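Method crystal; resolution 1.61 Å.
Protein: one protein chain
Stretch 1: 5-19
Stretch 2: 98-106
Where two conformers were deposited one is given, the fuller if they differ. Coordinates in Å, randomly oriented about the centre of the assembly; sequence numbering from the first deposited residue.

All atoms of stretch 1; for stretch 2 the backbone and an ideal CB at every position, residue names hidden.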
# COMPACT_ATOMS: atom_id res chain seq x y z
N LYS A 5 -8.08 -6.57 9.10
CA LYS A 5 -7.98 -6.96 7.70
C LYS A 5 -9.02 -6.19 6.88
O LYS A 5 -8.75 -5.83 5.74
CB LYS A 5 -8.21 -8.46 7.53
CG LYS A 5 -7.99 -8.95 6.10
CD LYS A 5 -8.17 -10.45 6.01
CE LYS A 5 -7.90 -10.96 4.61
NZ LYS A 5 -8.96 -10.58 3.64
N ALA A 6 -10.18 -5.93 7.47
CA ALA A 6 -11.25 -5.23 6.74
C ALA A 6 -10.82 -3.83 6.32
O ALA A 6 -11.09 -3.40 5.18
CB ALA A 6 -12.52 -5.16 7.60
N LYS A 7 -10.16 -3.11 7.22
CA LYS A 7 -9.70 -1.77 6.87
C LYS A 7 -8.58 -1.83 5.82
O LYS A 7 -8.52 -1.02 4.89
CB LYS A 7 -9.26 -0.99 8.10
CG LYS A 7 -10.45 -0.47 8.93
CD LYS A 7 -9.97 0.42 10.05
CE LYS A 7 -11.09 0.71 11.04
NZ LYS A 7 -12.25 1.41 10.41
N PHE A 8 -7.69 -2.81 5.95
CA PHE A 8 -6.69 -3.06 4.92
C PHE A 8 -7.35 -3.33 3.57
O PHE A 8 -6.98 -2.74 2.55
CB PHE A 8 -5.80 -4.24 5.32
CG PHE A 8 -4.90 -4.73 4.21
CD1 PHE A 8 -3.77 -4.01 3.85
CD2 PHE A 8 -5.20 -5.90 3.52
CE1 PHE A 8 -2.92 -4.46 2.82
CE2 PHE A 8 -4.36 -6.36 2.48
CZ PHE A 8 -3.22 -5.64 2.13
N ASP A 9 -8.35 -4.21 3.54
CA ASP A 9 -8.98 -4.58 2.27
C ASP A 9 -9.67 -3.35 1.64
O ASP A 9 -9.61 -3.15 0.43
CB ASP A 9 -9.96 -5.74 2.47
CG ASP A 9 -9.25 -7.07 2.78
OD1 ASP A 9 -8.04 -7.18 2.52
OD2 ASP A 9 -9.92 -8.00 3.25
N LYS A 10 -10.29 -2.52 2.46
CA LYS A 10 -10.91 -1.29 1.94
C LYS A 10 -9.84 -0.36 1.35
O LYS A 10 -10.02 0.21 0.26
CB LYS A 10 -11.72 -0.59 3.04
CG LYS A 10 -12.47 0.68 2.59
CD LYS A 10 -13.37 0.45 1.35
CE LYS A 10 -14.50 -0.52 1.64
NZ LYS A 10 -15.47 -0.66 0.52
N ALA A 11 -8.73 -0.19 2.06
CA ALA A 11 -7.62 0.62 1.57
C ALA A 11 -7.11 0.12 0.21
O ALA A 11 -6.85 0.92 -0.69
CB ALA A 11 -6.48 0.67 2.59
N VAL A 12 -6.96 -1.20 0.08
CA VAL A 12 -6.50 -1.80 -1.17
C VAL A 12 -7.48 -1.48 -2.31
O VAL A 12 -7.07 -1.10 -3.41
CB VAL A 12 -6.36 -3.33 -1.02
CG1 VAL A 12 -6.18 -4.02 -2.38
CG2 VAL A 12 -5.20 -3.65 -0.09
N GLU A 13 -8.77 -1.64 -2.05
CA GLU A 13 -9.79 -1.32 -3.04
C GLU A 13 -9.66 0.12 -3.51
O GLU A 13 -9.76 0.42 -4.70
CB GLU A 13 -11.19 -1.55 -2.47
CG GLU A 13 -12.29 -1.21 -3.43
CD GLU A 13 -13.67 -1.35 -2.80
OE1 GLU A 13 -13.74 -1.67 -1.58
OE2 GLU A 13 -14.65 -1.14 -3.54
N ILE A 14 -9.43 1.02 -2.55
CA ILE A 14 -9.28 2.45 -2.87
C ILE A 14 -8.02 2.69 -3.71
O ILE A 14 -8.07 3.35 -4.74
CB ILE A 14 -9.28 3.31 -1.59
CG1 ILE A 14 -10.69 3.32 -0.98
CG2 ILE A 14 -8.81 4.73 -1.89
CD1 ILE A 14 -10.74 3.82 0.44
N VAL A 15 -6.89 2.16 -3.25
CA VAL A 15 -5.64 2.32 -3.97
C VAL A 15 -5.75 1.81 -5.40
O VAL A 15 -5.33 2.48 -6.35
CB VAL A 15 -4.48 1.62 -3.23
CG1 VAL A 15 -3.27 1.54 -4.14
CG2 VAL A 15 -4.15 2.37 -1.94
N GLN A 16 -6.35 0.63 -5.56
CA GLN A 16 -6.54 0.05 -6.90
C GLN A 16 -7.44 0.91 -7.78
O GLN A 16 -7.38 0.83 -9.01
CB GLN A 16 -7.11 -1.36 -6.81
CG GLN A 16 -6.13 -2.39 -6.29
CD GLN A 16 -6.79 -3.71 -5.97
OE1 GLN A 16 -8.02 -3.79 -5.84
NE2 GLN A 16 -5.99 -4.76 -5.84
N SER A 17 -8.27 1.73 -7.13
CA SER A 17 -9.29 2.53 -7.80
C SER A 17 -8.74 3.81 -8.40
O SER A 17 -9.33 4.38 -9.32
CB SER A 17 -10.41 2.88 -6.80
OG SER A 17 -10.21 4.16 -6.18
N LEU A 18 -7.61 4.27 -7.87
CA LEU A 18 -7.02 5.55 -8.27
C LEU A 18 -6.48 5.51 -9.70
O LEU A 18 -5.73 4.60 -10.06
CB LEU A 18 -5.90 5.95 -7.29
CG LEU A 18 -6.24 6.01 -5.80
CD1 LEU A 18 -4.99 6.27 -4.95
CD2 LEU A 18 -7.31 7.05 -5.52
N PRO A 19 -6.84 6.52 -10.52
CA PRO A 19 -6.32 6.68 -11.88
C PRO A 19 -4.86 7.12 -11.89
O PRO A 19 -4.42 7.77 -10.94
CB PRO A 19 -7.18 7.80 -12.46
CG PRO A 19 -8.40 7.86 -11.59
CD PRO A 19 -7.93 7.46 -10.22
N UNK A 98 -13.96 11.85 1.75
CA UNK A 98 -14.92 10.76 1.61
C UNK A 98 -14.23 9.40 1.73
O UNK A 98 -14.75 8.48 2.36
CB UNK A 98 -15.65 10.87 0.27
N UNK A 99 -13.05 9.28 1.12
CA UNK A 99 -12.29 8.03 1.20
C UNK A 99 -11.84 7.75 2.62
O UNK A 99 -11.94 6.62 3.10
CB UNK A 99 -11.08 8.08 0.27
N UNK A 100 -11.35 8.79 3.29
CA UNK A 100 -10.98 8.67 4.70
C UNK A 100 -12.19 8.16 5.50
O UNK A 100 -12.07 7.24 6.31
CB UNK A 100 -10.49 10.01 5.25
N UNK A 101 -13.35 8.75 5.25
CA UNK A 101 -14.57 8.34 5.95
C UNK A 101 -14.93 6.87 5.70
O UNK A 101 -15.39 6.18 6.62
CB UNK A 101 -15.74 9.23 5.52
N UNK A 102 -14.70 6.38 4.48
CA UNK A 102 -15.00 4.98 4.15
C UNK A 102 -14.06 4.03 4.87
O UNK A 102 -14.47 2.96 5.32
CB UNK A 102 -14.91 4.75 2.64
N UNK A 103 -12.79 4.41 4.95
CA UNK A 103 -11.82 3.62 5.70
C UNK A 103 -12.22 3.57 7.18
O UNK A 103 -12.22 2.50 7.80
CB UNK A 103 -10.41 4.20 5.54
N UNK A 104 -12.57 4.68 7.74
CA UNK A 104 -12.99 4.75 9.14
C UNK A 104 -14.17 3.85 9.46
O UNK A 104 -14.28 3.32 10.57
CB UNK A 104 -13.35 6.19 9.50
N UNK A 105 -15.09 3.74 8.53
CA UNK A 105 -16.32 2.99 8.75
C UNK A 105 -16.19 1.51 8.37
O UNK A 105 -17.13 0.74 8.56
CB UNK A 105 -17.46 3.63 7.95
N UNK A 106 -15.03 1.13 7.86
CA UNK A 106 -14.78 -0.25 7.42
C UNK A 106 -14.57 -1.18 8.60
O UNK A 106 -13.94 -0.81 9.58
CB UNK A 106 -13.56 -0.31 6.50

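Most of stretch 2 is helix, lying beside helix 5-17. The axes approach to 9.0 Å at 153°, nearly antiparallel, so position 99 lies near Ile14 and position 106 near Lys7.

Position 98 has helical backbone angles, and its ideal CB finds nothing of stretch 1 within 5.5 Å. Many side chains would fit. It is Lys98, extended and making no contact here.

At position 99 CA-to-CB points toward stretch 1, and the ideal CB is 4.3 Å from Ile14 CD1. Ile14 and Leu18 offer a greasy surface. A leucine, methionine or aromatic residue would suit. The residue is Tyr99, chi1 m. Its CD2 lies 4.1 Å from Ile14 CG2, and its CE2 reaches 4.5 Å from Leu18 CD2. Both approach the ring obliquely. The OH is hydrogen-bonded elsewhere in the structure.

Position 100 points away and position 101 is out of reach, so stretch 1 sets no demand on either. They are Ile100 and Ala101.

Position 102 points toward stretch 1. Its ideal CB is 4.7 Å from Lys10 CG and 4.8 Å from Ile14 CD1. The Lys10 amine lies further out, already paired with Glu13: Lys10 NZ to Glu13 OE1 is 2.9 Å. A polar or acidic residue would suit. It is Glu102. It makes no direct salt bridge to Lys10. One water joins them, accepting from Lys10 NZ at 2.8 Å and donating to Glu102 OE1 at 2.7 Å.

Position 103 points sideways. Its ideal CB is 5.0 Å from Lys10 CG and 5.1 Å from Ile14 CD1, a gap that a branched or longer aliphatic chain could close. Isoleucine, valine, leucine or methionine would serve. It is Ile103, chi1 m, with CG1 3.7 Å from Ile14 CD1.

Position 104 points away, but its ideal CB is 5.0 Å from Lys7 NZ. An acidic or neutral polar residue would be compatible. It is Glu104. Its carboxylate forms no salt bridge with Lys7; the backbone is what binds. Lys7 NZ donates to Ile103 O (2.8 Å), to Glu104 O (2.8 Å) and to O of position 106 (2.9 Å). These bonds tie the lysine to the end of the chain.

Position 105 points away, leaving the choice wide. It is Ala105.

Position 106 points toward stretch 1 and sits close. Its ideal CB is 3.9 Å from Lys10 CB, 4.0 Å from Lys7 CG and 4.2 Å from Ala6 O. A small residue suits this close approach. It is Ala106, whose methyl packs against the lysine stems.

Stretch 2, residues 98-106: KYIAEIEAA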
# COMPACT_ATOMS: atom_id res chain seq x y z
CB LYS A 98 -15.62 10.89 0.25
CG LYS A 98 -17.00 10.30 0.17
CD LYS A 98 -17.67 10.76 -1.13
CE LYS A 98 -19.05 10.16 -1.31
NZ LYS A 98 -19.51 10.23 -2.74
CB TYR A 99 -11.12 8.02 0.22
CG TYR A 99 -11.57 8.12 -1.22
CD1 TYR A 99 -12.92 8.02 -1.53
CD2 TYR A 99 -10.67 8.34 -2.24
CE1 TYR A 99 -13.37 8.12 -2.84
CE2 TYR A 99 -11.10 8.43 -3.57
CZ TYR A 99 -12.46 8.32 -3.85
OH TYR A 99 -12.93 8.42 -5.14
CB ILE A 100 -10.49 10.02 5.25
CG1 ILE A 100 -9.13 10.37 4.62
CG2 ILE A 100 -10.39 9.97 6.77
CD1 ILE A 100 -8.62 11.76 4.94
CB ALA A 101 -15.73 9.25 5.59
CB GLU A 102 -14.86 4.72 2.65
CG GLU A 102 -15.98 5.24 1.82
CD GLU A 102 -17.29 4.57 2.16
OE1 GLU A 102 -17.61 3.48 1.61
OE2 GLU A 102 -18.00 5.17 2.98
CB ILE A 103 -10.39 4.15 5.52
CG1 ILE A 103 -9.97 4.06 4.04
CG2 ILE A 103 -9.41 3.36 6.39
CD1 ILE A 103 -8.73 4.86 3.70
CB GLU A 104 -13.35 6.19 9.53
CG GLU A 104 -13.72 6.36 10.98
CD GLU A 104 -12.56 6.08 11.91
OE1 GLU A 104 -11.41 6.00 11.41
OE2 GLU A 104 -12.79 5.95 13.13
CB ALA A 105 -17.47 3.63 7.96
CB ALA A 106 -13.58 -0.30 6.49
O HOH W 1 -16.39 1.87 -0.18
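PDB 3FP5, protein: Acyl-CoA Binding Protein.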